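Local atomic coordinates of epimerase domain-containing protein (Bacillus cereus HuA2-4, PDB entry 6ZLK), a protein that interconverts UDP-glucuronic acid and UDP-galacturonic acid by inverting the sugar at C4, with NAD as cofactor, as an epimerase of the short-chain dehydrogenase type. Residues A[89-94]-A[146-151]; A[180-185]-A[303-308]; A[202-207]-A[266-271]. All blocks are in the same frame, centred on the assembly; numbering follows the deposited sequence.

Interaction 1 (A[89-94]-A[146-151]); sequences TSWGKD and LSPYGV. With UGA (uridine-5'-diphosphate-glucuronic acid), chain F.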
loop_
_atom_site.group_PDB
_atom_site.type_symbol
_atom_site.label_atom_id
_atom_site.label_comp_id
_atom_site.label_asym_id
_atom_site.label_seq_id
_atom_site.Cartn_x
_atom_site.Cartn_y
_atom_site.Cartn_z
ATOM N N THR A 89 -7.605 7.247 -13.803
ATOM C CA THR A 89 -7.539 6.045 -14.668
ATOM C C THR A 89 -6.969 4.848 -13.909
ATOM O O THR A 89 -6.343 4.012 -14.541
ATOM C CB THR A 89 -6.718 6.367 -15.919
ATOM O OG1 THR A 89 -5.411 6.753 -15.477
ATOM C CG2 THR A 89 -7.381 7.459 -16.729
ATOM N N SER A 90 -7.195 4.748 -12.586
ATOM C CA SER A 90 -6.564 3.707 -11.726
ATOM C C SER A 90 -7.616 2.687 -11.285
ATOM O O SER A 90 -7.293 1.855 -10.391
ATOM C CB SER A 90 -5.838 4.304 -10.513
ATOM O OG SER A 90 -6.659 5.103 -9.671
ATOM N N TRP A 91 -8.778 2.650 -11.935
ATOM C CA TRP A 91 -9.919 1.772 -11.549
ATOM C C TRP A 91 -9.929 0.492 -12.362
ATOM O O TRP A 91 -9.343 0.449 -13.453
ATOM C CB TRP A 91 -11.264 2.498 -11.668
ATOM C CG TRP A 91 -11.333 3.747 -10.872
ATOM C CD1 TRP A 91 -11.234 5.007 -11.372
ATOM C CD2 TRP A 91 -11.542 3.889 -9.462
ATOM N NE1 TRP A 91 -11.282 5.908 -10.354
ATOM C CE2 TRP A 91 -11.468 5.263 -9.170
ATOM C CE3 TRP A 91 -11.752 3.002 -8.409
ATOM C CZ2 TRP A 91 -11.682 5.768 -7.898
ATOM C CZ3 TRP A 91 -11.917 3.495 -7.144
ATOM C CH2 TRP A 91 -11.909 4.874 -6.897
ATOM N N GLY A 92 -10.628 -0.512 -11.848
ATOM C CA GLY A 92 -10.944 -1.763 -12.568
ATOM C C GLY A 92 -9.735 -2.394 -13.215
ATOM O O GLY A 92 -8.700 -2.655 -12.509
ATOM N N LYS A 93 -9.843 -2.682 -14.520
ATOM C CA LYS A 93 -8.818 -3.454 -15.267
ATOM C C LYS A 93 -7.542 -2.608 -15.438
ATOM O O LYS A 93 -6.521 -3.191 -15.795
ATOM C CB LYS A 93 -9.359 -3.896 -16.640
ATOM C CG LYS A 93 -9.497 -2.795 -17.679
ATOM C CD LYS A 93 -9.986 -3.296 -19.049
ATOM C CE LYS A 93 -9.658 -2.351 -20.191
ATOM N NZ LYS A 93 -10.566 -1.179 -20.201
ATOM N N ASP A 94 -7.592 -1.305 -15.164
ATOM C CA ASP A 94 -6.452 -0.372 -15.321
ATOM C C ASP A 94 -5.523 -0.439 -14.095
ATOM O O ASP A 94 -4.407 0.137 -14.133
ATOM C CB ASP A 94 -6.946 1.057 -15.554
ATOM C CG ASP A 94 -7.696 1.218 -16.859
ATOM O OD1 ASP A 94 -7.332 0.506 -17.823
ATOM O OD2 ASP A 94 -8.625 2.032 -16.876
ATOM N N LEU A 146 -7.784 8.535 -1.493
ATOM C CA LEU A 146 -9.133 8.477 -2.085
ATOM C C LEU A 146 -9.139 7.703 -3.406
ATOM O O LEU A 146 -10.254 7.368 -3.932
ATOM C CB LEU A 146 -9.598 9.903 -2.364
ATOM C CG LEU A 146 -10.549 10.542 -1.372
ATOM C CD1 LEU A 146 -10.916 11.935 -1.926
ATOM C CD2 LEU A 146 -11.789 9.647 -1.172
ATOM N N SER A 147 -7.962 7.414 -3.966
ATOM C CA SER A 147 -7.850 6.705 -5.260
ATOM C C SER A 147 -6.945 5.489 -5.144
ATOM O O SER A 147 -5.986 5.489 -4.372
ATOM C CB SER A 147 -7.298 7.614 -6.362
ATOM O OG SER A 147 -5.987 8.059 -6.027
ATOM N N PRO A 148 -7.176 4.462 -5.994
ATOM C CA PRO A 148 -6.267 3.341 -6.117
ATOM C C PRO A 148 -4.838 3.762 -6.467
ATOM O O PRO A 148 -3.915 3.247 -5.932
ATOM C CB PRO A 148 -6.900 2.448 -7.189
ATOM C CG PRO A 148 -8.377 2.850 -7.174
ATOM C CD PRO A 148 -8.351 4.319 -6.872
ATOM N N TYR A 149 -4.680 4.768 -7.321
ATOM C CA TYR A 149 -3.356 5.392 -7.588
ATOM C C TYR A 149 -2.671 5.784 -6.278
ATOM O O TYR A 149 -1.509 5.436 -6.040
ATOM C CB TYR A 149 -3.549 6.626 -8.477
ATOM C CG TYR A 149 -2.353 7.525 -8.548
ATOM C CD1 TYR A 149 -1.114 7.084 -8.998
ATOM C CD2 TYR A 149 -2.436 8.839 -8.118
ATOM C CE1 TYR A 149 -0.020 7.925 -9.104
ATOM C CE2 TYR A 149 -1.331 9.669 -8.151
ATOM C CZ TYR A 149 -0.121 9.221 -8.649
ATOM O OH TYR A 149 0.963 10.028 -8.752
ATOM N N GLY A 150 -3.374 6.541 -5.444
ATOM C CA GLY A 150 -2.843 7.072 -4.199
ATOM C C GLY A 150 -2.456 5.929 -3.298
ATOM O O GLY A 150 -1.443 6.025 -2.621
ATOM N N VAL A 151 -3.279 4.881 -3.306
ATOM C CA VAL A 151 -2.927 3.705 -2.484
ATOM C C VAL A 151 -1.559 3.166 -2.929
ATOM O O VAL A 151 -0.711 2.822 -2.087
ATOM C CB VAL A 151 -4.007 2.622 -2.566
ATOM C CG1 VAL A 151 -3.513 1.421 -1.796
ATOM C CG2 VAL A 151 -5.332 3.137 -2.031
HETATM C "C1'" UGA F . -1.775 15.371 -10.550
HETATM C "C2'" UGA F . -1.030 14.291 -11.320
HETATM O "O2'" UGA F . -1.867 13.874 -12.393
HETATM C "C3'" UGA F . -0.687 13.096 -10.463
HETATM O "O3'" UGA F . 0.217 12.281 -11.213
HETATM C "C4'" UGA F . -0.060 13.500 -9.139
HETATM O "O4'" UGA F . 0.069 12.332 -8.318
HETATM C "C5'" UGA F . -0.939 14.549 -8.439
HETATM O "O5'" UGA F . -1.143 15.660 -9.317
HETATM C "C6'" UGA F . -0.414 15.110 -7.107
HETATM O "O'P" UGA F . 0.158 14.388 -6.323
HETATM O "O'Q" UGA F . -0.630 16.258 -6.826
HETATM P PB UGA F . -4.305 15.991 -10.211
HETATM O O1B UGA F . -4.186 16.872 -9.041
HETATM O O2B UGA F . -5.514 15.153 -10.431
HETATM O O3B UGA F . -3.112 14.937 -10.406
HETATM O O3A UGA F . -4.022 16.911 -11.483
HETATM P PA UGA F . -4.786 17.320 -12.824
HETATM O O1A UGA F . -4.915 16.120 -13.655
HETATM O O2A UGA F . -4.100 18.515 -13.343
HETATM O O5D UGA F . -6.250 17.718 -12.279
HETATM C C5D UGA F . -6.486 18.815 -11.418
HETATM C C4D UGA F . -7.966 19.040 -11.350
HETATM O O4D UGA F . -8.501 19.293 -12.672
HETATM C C3D UGA F . -8.771 17.864 -10.789
HETATM O O3D UGA F . -9.596 18.444 -9.774
HETATM C C2D UGA F . -9.578 17.335 -11.978
HETATM O O2D UGA F . -10.917 17.068 -11.597
HETATM C C1D UGA F . -9.679 18.548 -12.893
HETATM N N1 UGA F . -9.756 18.233 -14.327
HETATM C C6 UGA F . -8.813 17.457 -14.942
HETATM C C2 UGA F . -10.752 18.885 -15.041
HETATM O O2 UGA F . -11.621 19.573 -14.519
HETATM N N3 UGA F . -10.695 18.690 -16.384
HETATM C C4 UGA F . -9.784 17.925 -17.074
HETATM O O4 UGA F . -9.911 17.831 -18.292
HETATM C C5 UGA F . -8.795 17.262 -16.265
#
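Trp91 and Pro148 meet ring against ring where helix 148-167 begins, the helix that carries Tyr149 of the YxxxK motif of short-chain dehydrogenases, here Tyr149 and Lys153. The two side chains cross at about a right angle, and the pyrrolidine sits over one face of the indole. Pro148 CD lies 3.6 Å from the centroid of the six-membered ring of Trp91, only 12° off its normal, a CH-pi contact. Pro148 CG reaches toward the rim, 3.6 Å from Trp91 CE3. A proline suits the first turn of a helix, where its nitrogen has no proton to offer and none is needed; here its ring also offers CH groups, CD polarised by the adjacent nitrogen, to the pi face of the indole. Phe167 of the second subunit meets the Trp91 ring edge-to-face, so the pair belongs to the dimer interface as well.

Ser90 approaches the same helix start from the loop. Its OG accepts a weak hydrogen bond from Tyr149 N, 3.1 Å away at 146°, and is also bonded to Val87 O. Ser147, the N-cap, serves the amide one residue on, in the first turn: its OG takes the proton of Gly150 N at 3.1 Å. Small hydroxyls thus offer acceptors to two first-turn amides, one of them only weakly.

Tyr149 turns its ring away from Ser90, with CG anti to the backbone N (chi1 166°), toward the ligands. NAD O2D is a further partner of its hydroxyl, and Tyr149 OH is bonded to O4' of UDP-glucuronic acid, in the plane of the phenol ring, at 2.5 Å.

Interaction 2 (A[180-185]-A[303-308]); sequences YGPRQR and LEAEYD. With NAD (nicotinamide-adenine-dinucleotide), chain E.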
loop_
_atom_site.group_PDB
_atom_site.type_symbol
_atom_site.label_atom_id
_atom_site.label_comp_id
_atom_site.label_asym_id
_atom_site.label_seq_id
_atom_site.Cartn_x
_atom_site.Cartn_y
_atom_site.Cartn_z
ATOM N N TYR A 180 2.737 21.508 -12.818
ATOM C CA TYR A 180 2.301 21.977 -14.144
ATOM C C TYR A 180 3.461 22.723 -14.792
ATOM O O TYR A 180 4.493 23.020 -14.161
ATOM C CB TYR A 180 1.030 22.791 -14.010
ATOM C CG TYR A 180 1.301 24.187 -13.532
ATOM C CD1 TYR A 180 1.528 24.461 -12.199
ATOM C CD2 TYR A 180 1.349 25.239 -14.420
ATOM C CE1 TYR A 180 1.792 25.758 -11.764
ATOM C CE2 TYR A 180 1.614 26.530 -14.016
ATOM C CZ TYR A 180 1.814 26.806 -12.685
ATOM O OH TYR A 180 2.136 28.094 -12.377
ATOM N N GLY A 181 3.283 23.009 -16.076
ATOM C CA GLY A 181 4.279 23.792 -16.824
ATOM C C GLY A 181 4.502 23.173 -18.177
ATOM O O GLY A 181 3.850 22.193 -18.561
ATOM N N PRO A 182 5.474 23.745 -18.898
ATOM C CA PRO A 182 5.917 23.152 -20.149
ATOM C C PRO A 182 6.192 21.667 -19.948
ATOM O O PRO A 182 6.792 21.314 -18.915
ATOM C CB PRO A 182 7.177 23.972 -20.475
ATOM C CG PRO A 182 6.936 25.280 -19.819
ATOM C CD PRO A 182 6.299 24.881 -18.504
ATOM N N ARG A 183 5.825 20.825 -20.904
ATOM C CA ARG A 183 6.021 19.341 -20.973
ATOM C C ARG A 183 5.013 18.623 -20.089
ATOM O O ARG A 183 5.097 17.421 -19.945
ATOM C CB ARG A 183 7.435 18.871 -20.649
ATOM C CG ARG A 183 8.520 19.566 -21.440
ATOM C CD ARG A 183 9.809 18.789 -21.162
ATOM N NE ARG A 183 10.879 19.648 -21.552
ATOM C CZ ARG A 183 12.128 19.473 -21.228
ATOM N NH1 ARG A 183 12.499 18.444 -20.480
ATOM N NH2 ARG A 183 13.021 20.318 -21.687
ATOM N N GLN A 184 4.107 19.352 -19.446
ATOM C CA GLN A 184 3.100 18.661 -18.607
ATOM C C GLN A 184 2.406 17.543 -19.368
ATOM O O GLN A 184 2.174 17.638 -20.554
ATOM C CB GLN A 184 2.073 19.629 -18.081
ATOM C CG GLN A 184 1.206 19.045 -17.009
ATOM C CD GLN A 184 -0.002 19.868 -16.650
ATOM O OE1 GLN A 184 -0.702 20.451 -17.493
ATOM N NE2 GLN A 184 -0.256 19.962 -15.359
ATOM N N ARG A 185 2.182 16.422 -18.718
ATOM C CA ARG A 185 1.589 15.242 -19.389
ATOM C C ARG A 185 0.273 15.650 -20.062
ATOM O O ARG A 185 -0.534 16.388 -19.483
ATOM C CB ARG A 185 1.335 14.092 -18.401
ATOM C CG ARG A 185 2.479 13.706 -17.479
ATOM C CD ARG A 185 2.159 12.351 -16.908
ATOM N NE ARG A 185 0.820 12.245 -16.332
ATOM C CZ ARG A 185 0.465 12.505 -15.059
ATOM N NH1 ARG A 185 1.353 12.826 -14.134
ATOM N NH2 ARG A 185 -0.798 12.342 -14.691
ATOM N N LEU A 303 1.388 29.752 -16.115
ATOM C CA LEU A 303 0.357 29.502 -17.159
ATOM C C LEU A 303 0.752 30.150 -18.486
ATOM O O LEU A 303 0.554 29.511 -19.500
ATOM C CB LEU A 303 -0.961 30.060 -16.667
ATOM C CG LEU A 303 -1.626 29.218 -15.579
ATOM C CD1 LEU A 303 -2.834 29.966 -15.100
ATOM C CD2 LEU A 303 -1.969 27.807 -16.069
ATOM N N GLU A 304 1.460 31.267 -18.443
ATOM C CA GLU A 304 1.983 31.872 -19.696
ATOM C C GLU A 304 2.931 30.884 -20.364
ATOM O O GLU A 304 2.882 30.719 -21.592
ATOM C CB GLU A 304 2.679 33.205 -19.416
ATOM C CG GLU A 304 1.690 34.313 -19.143
ATOM C CD GLU A 304 2.272 35.541 -18.467
ATOM O OE1 GLU A 304 1.448 36.424 -18.082
ATOM O OE2 GLU A 304 3.507 35.601 -18.295
ATOM N N ALA A 305 3.816 30.275 -19.577
ATOM C CA ALA A 305 4.822 29.346 -20.092
ATOM C C ALA A 305 4.093 28.151 -20.661
ATOM O O ALA A 305 4.443 27.701 -21.753
ATOM C CB ALA A 305 5.766 28.920 -19.003
ATOM N N GLU A 306 3.185 27.559 -19.876
ATOM C CA GLU A 306 2.511 26.348 -20.371
ATOM C C GLU A 306 1.683 26.697 -21.611
ATOM O O GLU A 306 1.689 25.839 -22.520
ATOM C CB GLU A 306 1.708 25.641 -19.274
ATOM C CG GLU A 306 1.213 24.284 -19.793
ATOM C CD GLU A 306 0.656 23.277 -18.789
ATOM O OE1 GLU A 306 0.768 23.547 -17.556
ATOM O OE2 GLU A 306 0.063 22.248 -19.242
ATOM N N TYR A 307 1.003 27.837 -21.662
ATOM C CA TYR A 307 0.204 28.262 -22.822
ATOM C C TYR A 307 1.142 28.272 -24.040
ATOM O O TYR A 307 0.825 27.649 -25.043
ATOM C CB TYR A 307 -0.444 29.603 -22.504
ATOM C CG TYR A 307 -1.266 30.083 -23.656
ATOM C CD1 TYR A 307 -0.671 30.800 -24.668
ATOM C CD2 TYR A 307 -2.587 29.702 -23.774
ATOM C CE1 TYR A 307 -1.412 31.214 -25.759
ATOM C CE2 TYR A 307 -3.339 30.107 -24.861
ATOM C CZ TYR A 307 -2.745 30.858 -25.852
ATOM O OH TYR A 307 -3.482 31.287 -26.921
ATOM N N ASP A 308 2.303 28.907 -23.910
ATOM C CA ASP A 308 3.214 29.026 -25.093
ATOM C C ASP A 308 3.706 27.639 -25.494
ATOM O O ASP A 308 3.850 27.327 -26.686
ATOM C CB ASP A 308 4.325 30.028 -24.819
ATOM C CG ASP A 308 3.905 31.495 -24.976
ATOM O OD1 ASP A 308 2.826 31.750 -25.502
ATOM O OD2 ASP A 308 4.657 32.342 -24.487
HETATM P PA NAD E . 5.324 10.528 -16.403
HETATM O O1A NAD E . 4.344 9.468 -16.727
HETATM O O2A NAD E . 5.511 11.683 -17.342
HETATM O O5B NAD E . 6.745 9.968 -16.026
HETATM C C5B NAD E . 6.970 8.691 -15.393
HETATM C C4B NAD E . 7.861 7.849 -16.272
HETATM O O4B NAD E . 8.070 6.581 -15.612
HETATM C C3B NAD E . 7.298 7.543 -17.649
HETATM O O3B NAD E . 7.990 8.201 -18.703
HETATM C C2B NAD E . 7.293 6.011 -17.701
HETATM O O2B NAD E . 7.636 5.443 -18.953
HETATM C C1B NAD E . 8.336 5.646 -16.639
HETATM N N9A NAD E . 8.155 4.332 -16.048
HETATM C C8A NAD E . 7.031 3.829 -15.445
HETATM N N7A NAD E . 7.175 2.606 -15.010
HETATM C C5A NAD E . 8.458 2.260 -15.431
HETATM C C6A NAD E . 9.214 1.083 -15.331
HETATM N N6A NAD E . 8.750 -0.077 -14.813
HETATM N N1A NAD E . 10.481 1.102 -15.807
HETATM C C2A NAD E . 10.950 2.240 -16.364
HETATM N N3A NAD E . 10.309 3.400 -16.568
HETATM C C4A NAD E . 9.082 3.347 -16.057
HETATM O O3 NAD E . 4.801 11.100 -14.998
HETATM P PN NAD E . 5.249 12.460 -14.204
HETATM O O1N NAD E . 4.107 13.362 -14.245
HETATM O O2N NAD E . 6.563 12.847 -14.678
HETATM O O5D NAD E . 5.404 11.881 -12.744
HETATM C C5D NAD E . 6.669 11.569 -12.292
HETATM C C4D NAD E . 6.542 11.142 -10.857
HETATM O O4D NAD E . 6.021 12.223 -10.064
HETATM C C3D NAD E . 5.623 9.936 -10.618
HETATM O O3D NAD E . 6.193 9.089 -9.604
HETATM C C2D NAD E . 4.346 10.554 -10.052
HETATM O O2D NAD E . 3.586 9.606 -9.296
HETATM C C1D NAD E . 4.959 11.738 -9.310
HETATM N N1N NAD E . 4.067 12.879 -9.180
HETATM C C2N NAD E . 3.718 13.624 -10.267
HETATM C C3N NAD E . 2.885 14.676 -10.116
HETATM C C7N NAD E . 2.417 15.471 -11.285
HETATM O O7N NAD E . 1.682 16.408 -11.030
HETATM N N7N NAD E . 2.867 15.166 -12.510
HETATM C C4N NAD E . 2.476 15.060 -8.826
HETATM C C5N NAD E . 2.718 14.205 -7.754
HETATM C C6N NAD E . 3.559 13.153 -7.944
#
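A type II beta turn from Gly181 to Gln184, following strand 171-180 of the Rossmann-type sheet, packs against helix 299-313 near the C-terminus and leads straight into the NAD pocket. Glu306 carries the contact. Its chain leaves the helix with CG anti to the backbone N (chi1 -171°) and runs on extended, which brings the buried carboxylate into the turn. There Gly181 N donates to Glu306 OE1 over 3.0 Å, arriving from above the carboxylate plane, 57° out of it. The same oxygen lies at the edge of the Tyr180 ring, 3.6 Å from Tyr180 CD2, with ring and carboxylate nearly coplanar, so the rim, which probably carries slight positive charge, faces the carboxylate.

Gln184 comes to the other oxygen with its amide turned almost perpendicular to the carboxylate. Gln184 OE1 and Glu306 OE2 are 2.6 Å apart, while Gln184 NE2 is bonded to Val179 O. Glycine suits position 181, whose phi of 137° would press a side chain against the neighbouring backbone. Pro182, at the second position of the turn, where its fixed phi fits, rests its CG on Ala305 CB at 3.9 Å; the small methyl lets helix and turn come close.

Beyond the turn, the CB of Arg185 is directed away from the helix, and the chain, bent at chi3, brings the guanidinium to the cofactor; Asp187 forms a salt bridge with it. The guanidinium edge faces the nicotinamide-side phosphate, and Arg185 NH1 donates to NAD O1N at 2.8 Å.

Interaction 3 (A[202-207]-A[266-271]); sequences PLTIFG and TKNFLK. With UGA (uridine-5'-diphosphate-glucuronic acid), chain F.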
loop_
_atom_site.group_PDB
_atom_site.type_symbol
_atom_site.label_atom_id
_atom_site.label_comp_id
_atom_site.label_asym_id
_atom_site.label_seq_id
_atom_site.Cartn_x
_atom_site.Cartn_y
_atom_site.Cartn_z
ATOM N N PRO A 202 -15.061 22.953 -26.367
ATOM C CA PRO A 202 -15.534 23.129 -25.002
ATOM C C PRO A 202 -14.445 22.640 -24.046
ATOM O O PRO A 202 -13.835 21.625 -24.307
ATOM C CB PRO A 202 -16.783 22.242 -24.946
ATOM C CG PRO A 202 -17.294 22.303 -26.385
ATOM C CD PRO A 202 -16.014 22.170 -27.181
ATOM N N LEU A 203 -14.315 23.359 -22.934
ATOM C CA LEU A 203 -13.371 22.973 -21.855
ATOM C C LEU A 203 -14.053 21.889 -21.015
ATOM O O LEU A 203 -15.173 22.123 -20.503
ATOM C CB LEU A 203 -12.983 24.188 -21.043
ATOM C CG LEU A 203 -11.720 24.904 -21.508
ATOM C CD1 LEU A 203 -11.814 25.349 -22.938
ATOM C CD2 LEU A 203 -11.377 26.083 -20.594
ATOM N N THR A 204 -13.385 20.758 -20.828
ATOM C CA THR A 204 -13.937 19.634 -20.048
ATOM C C THR A 204 -13.653 19.918 -18.584
ATOM O O THR A 204 -12.491 19.811 -18.201
ATOM C CB THR A 204 -13.381 18.284 -20.492
ATOM O OG1 THR A 204 -11.958 18.286 -20.408
ATOM C CG2 THR A 204 -13.817 17.881 -21.893
ATOM N N ILE A 205 -14.689 20.160 -17.783
ATOM C CA ILE A 205 -14.509 20.453 -16.350
ATOM C C ILE A 205 -15.141 19.294 -15.597
ATOM O O ILE A 205 -16.320 19.054 -15.818
ATOM C CB ILE A 205 -15.155 21.790 -15.999
ATOM C CG1 ILE A 205 -14.499 22.917 -16.797
ATOM C CG2 ILE A 205 -15.099 22.029 -14.482
ATOM C CD1 ILE A 205 -15.204 24.272 -16.678
ATOM N N PHE A 206 -14.406 18.634 -14.707
ATOM C CA PHE A 206 -14.952 17.518 -13.909
ATOM C C PHE A 206 -15.572 18.124 -12.662
ATOM O O PHE A 206 -14.930 18.921 -11.948
ATOM C CB PHE A 206 -13.882 16.431 -13.697
ATOM C CG PHE A 206 -13.243 15.939 -14.963
ATOM C CD1 PHE A 206 -13.945 15.940 -16.167
ATOM C CD2 PHE A 206 -11.937 15.495 -14.981
ATOM C CE1 PHE A 206 -13.360 15.487 -17.340
ATOM C CE2 PHE A 206 -11.367 15.018 -16.143
ATOM C CZ PHE A 206 -12.067 15.014 -17.323
ATOM N N GLY A 207 -16.861 17.882 -12.479
ATOM C CA GLY A 207 -17.607 18.512 -11.393
ATOM C C GLY A 207 -17.789 19.975 -11.686
ATOM O O GLY A 207 -17.886 20.326 -12.880
ATOM N N THR A 266 -15.929 28.040 -23.942
ATOM C CA THR A 266 -17.184 27.314 -23.640
ATOM C C THR A 266 -16.853 26.261 -22.591
ATOM O O THR A 266 -15.880 25.568 -22.785
ATOM C CB THR A 266 -17.723 26.645 -24.897
ATOM O OG1 THR A 266 -17.976 27.755 -25.760
ATOM C CG2 THR A 266 -18.989 25.855 -24.706
ATOM N N LYS A 267 -17.685 26.127 -21.566
ATOM C CA LYS A 267 -17.461 25.114 -20.510
ATOM C C LYS A 267 -18.354 23.917 -20.748
ATOM O O LYS A 267 -19.571 24.063 -20.979
ATOM C CB LYS A 267 -17.734 25.737 -19.154
ATOM C CG LYS A 267 -16.748 26.840 -18.789
ATOM C CD LYS A 267 -16.990 27.458 -17.459
ATOM C CE LYS A 267 -16.007 28.564 -17.174
ATOM N NZ LYS A 267 -16.312 29.791 -17.970
ATOM N N ASN A 268 -17.765 22.740 -20.645
ATOM C CA ASN A 268 -18.503 21.468 -20.638
ATOM C C ASN A 268 -18.344 20.858 -19.249
ATOM O O ASN A 268 -17.289 20.295 -18.991
ATOM C CB ASN A 268 -18.001 20.560 -21.749
ATOM C CG ASN A 268 -18.725 19.237 -21.826
ATOM O OD1 ASN A 268 -19.783 19.064 -21.213
ATOM N ND2 ASN A 268 -18.133 18.287 -22.542
ATOM N N PHE A 269 -19.339 21.018 -18.381
ATOM C CA PHE A 269 -19.288 20.462 -17.021
ATOM C C PHE A 269 -19.687 18.994 -17.053
ATOM O O PHE A 269 -20.844 18.656 -17.403
ATOM C CB PHE A 269 -20.189 21.273 -16.125
ATOM C CG PHE A 269 -19.724 22.682 -15.883
ATOM C CD1 PHE A 269 -18.732 22.948 -14.972
ATOM C CD2 PHE A 269 -20.321 23.746 -16.528
ATOM C CE1 PHE A 269 -18.343 24.234 -14.678
ATOM C CE2 PHE A 269 -19.905 25.040 -16.265
ATOM C CZ PHE A 269 -18.936 25.286 -15.334
ATOM N N LEU A 270 -18.751 18.127 -16.734
ATOM C CA LEU A 270 -18.984 16.670 -16.735
ATOM C C LEU A 270 -19.132 16.196 -15.313
ATOM O O LEU A 270 -18.808 16.935 -14.386
ATOM C CB LEU A 270 -17.821 15.979 -17.425
ATOM C CG LEU A 270 -17.594 16.468 -18.848
ATOM C CD1 LEU A 270 -16.270 15.959 -19.351
ATOM C CD2 LEU A 270 -18.749 16.049 -19.744
ATOM N N LYS A 271 -19.641 14.996 -15.177
ATOM C CA LYS A 271 -19.829 14.362 -13.859
ATOM C C LYS A 271 -18.463 14.298 -13.167
ATOM O O LYS A 271 -17.421 13.986 -13.787
ATOM C CB LYS A 271 -20.518 13.011 -14.075
ATOM C CG LYS A 271 -20.849 12.222 -12.818
ATOM C CD LYS A 271 -21.914 12.855 -11.949
ATOM C CE LYS A 271 -22.076 12.121 -10.629
ATOM N NZ LYS A 271 -20.953 12.390 -9.690
HETATM C "C1'" UGA F . -1.775 15.371 -10.550
HETATM C "C2'" UGA F . -1.030 14.291 -11.320
HETATM O "O2'" UGA F . -1.867 13.874 -12.393
HETATM C "C3'" UGA F . -0.687 13.096 -10.463
HETATM O "O3'" UGA F . 0.217 12.281 -11.213
HETATM C "C4'" UGA F . -0.060 13.500 -9.139
HETATM O "O4'" UGA F . 0.069 12.332 -8.318
HETATM C "C5'" UGA F . -0.939 14.549 -8.439
HETATM O "O5'" UGA F . -1.143 15.660 -9.317
HETATM C "C6'" UGA F . -0.414 15.110 -7.107
HETATM O "O'P" UGA F . 0.158 14.388 -6.323
HETATM O "O'Q" UGA F . -0.630 16.258 -6.826
HETATM P PB UGA F . -4.305 15.991 -10.211
HETATM O O1B UGA F . -4.186 16.872 -9.041
HETATM O O2B UGA F . -5.514 15.153 -10.431
HETATM O O3B UGA F . -3.112 14.937 -10.406
HETATM O O3A UGA F . -4.022 16.911 -11.483
HETATM P PA UGA F . -4.786 17.320 -12.824
HETATM O O1A UGA F . -4.915 16.120 -13.655
HETATM O O2A UGA F . -4.100 18.515 -13.343
HETATM O O5D UGA F . -6.250 17.718 -12.279
HETATM C C5D UGA F . -6.486 18.815 -11.418
HETATM C C4D UGA F . -7.966 19.040 -11.350
HETATM O O4D UGA F . -8.501 19.293 -12.672
HETATM C C3D UGA F . -8.771 17.864 -10.789
HETATM O O3D UGA F . -9.596 18.444 -9.774
HETATM C C2D UGA F . -9.578 17.335 -11.978
HETATM O O2D UGA F . -10.917 17.068 -11.597
HETATM C C1D UGA F . -9.679 18.548 -12.893
HETATM N N1 UGA F . -9.756 18.233 -14.327
HETATM C C6 UGA F . -8.813 17.457 -14.942
HETATM C C2 UGA F . -10.752 18.885 -15.041
HETATM O O2 UGA F . -11.621 19.573 -14.519
HETATM N N3 UGA F . -10.695 18.690 -16.384
HETATM C C4 UGA F . -9.784 17.925 -17.074
HETATM O O4 UGA F . -9.911 17.831 -18.292
HETATM C C5 UGA F . -8.795 17.262 -16.265
#
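The phenyl ring of Phe206 has the uracil of UDP-glucuronic acid over one face and Leu270 at its edge. Phe206 CE2 comes within 3.4 Å of uracil C4, while Leu270 CD1 lies in the ring plane, 3.6 Å from Phe206 CE1. An aromatic side chain suits this place because the flat base can stack on it, offset (parallel-displaced) over the CD2/CE2 side; CG anti to the carbonyl carbon (chi1 -53°) directs the ring to the base. On the opposite surface of the sheet, the Phe269 ring runs beside Ile205, with Ile205 CD1 3.7 Å from Phe269 CE1. Gly207 O stands at the edge of the Phe269 ring, and Ile205 CD1 also touches the aliphatic stem of Lys267.

Between the two faces the backbones form a two-stranded parallel sheet, 203-206 against 267-270, with segment axes 30° apart. Leu203 and Ile205 each donate and accept, the regular ladder of parallel strands, and Gly207 N closes it on Leu270 O; with its positive phi, glycine fits the strand's end. The other edge of strand 203-206 meets the base: Phe206 N donates to uracil O2 at 2.9 Å, nearly straight at 172°, and Thr204 O lies 2.8 Å from uracil N3, consistent with recognition of the imide edge. Thr204 OG1 stands 3.0 Å from uracil O4 and is hydrogen-bonded with Arg192 NH2.

Leu203 packs on Leu193 and Met197 of helix 189-198, and both Leu203 and Ile205 reach Ile254 of helix 250-261, placing the small sheet across these two helices, apart from the large Rossmann-type sheet.

The three contacts lie around the region where UDP-sugar and nicotinamide meet, without touching one another. The centres of interactions 1 and 2 are about 26 Å apart. Those of interactions 1 and 3 are about 22 Å apart, and those of interactions 2 and 3 about 20 Å. Interaction 1 closes first along the chain; interaction 2 then opens, and both strands of interaction 3 fall between its two segments. Helix 189-198 packs on residues of both. Interaction 1 joins a loop to helix 148-167 within the nucleotide-binding part, interaction 3 pairs two strands beside the uracil, and interaction 2 alone ties the turn after strand 171-180 to C-terminal helix 299-313.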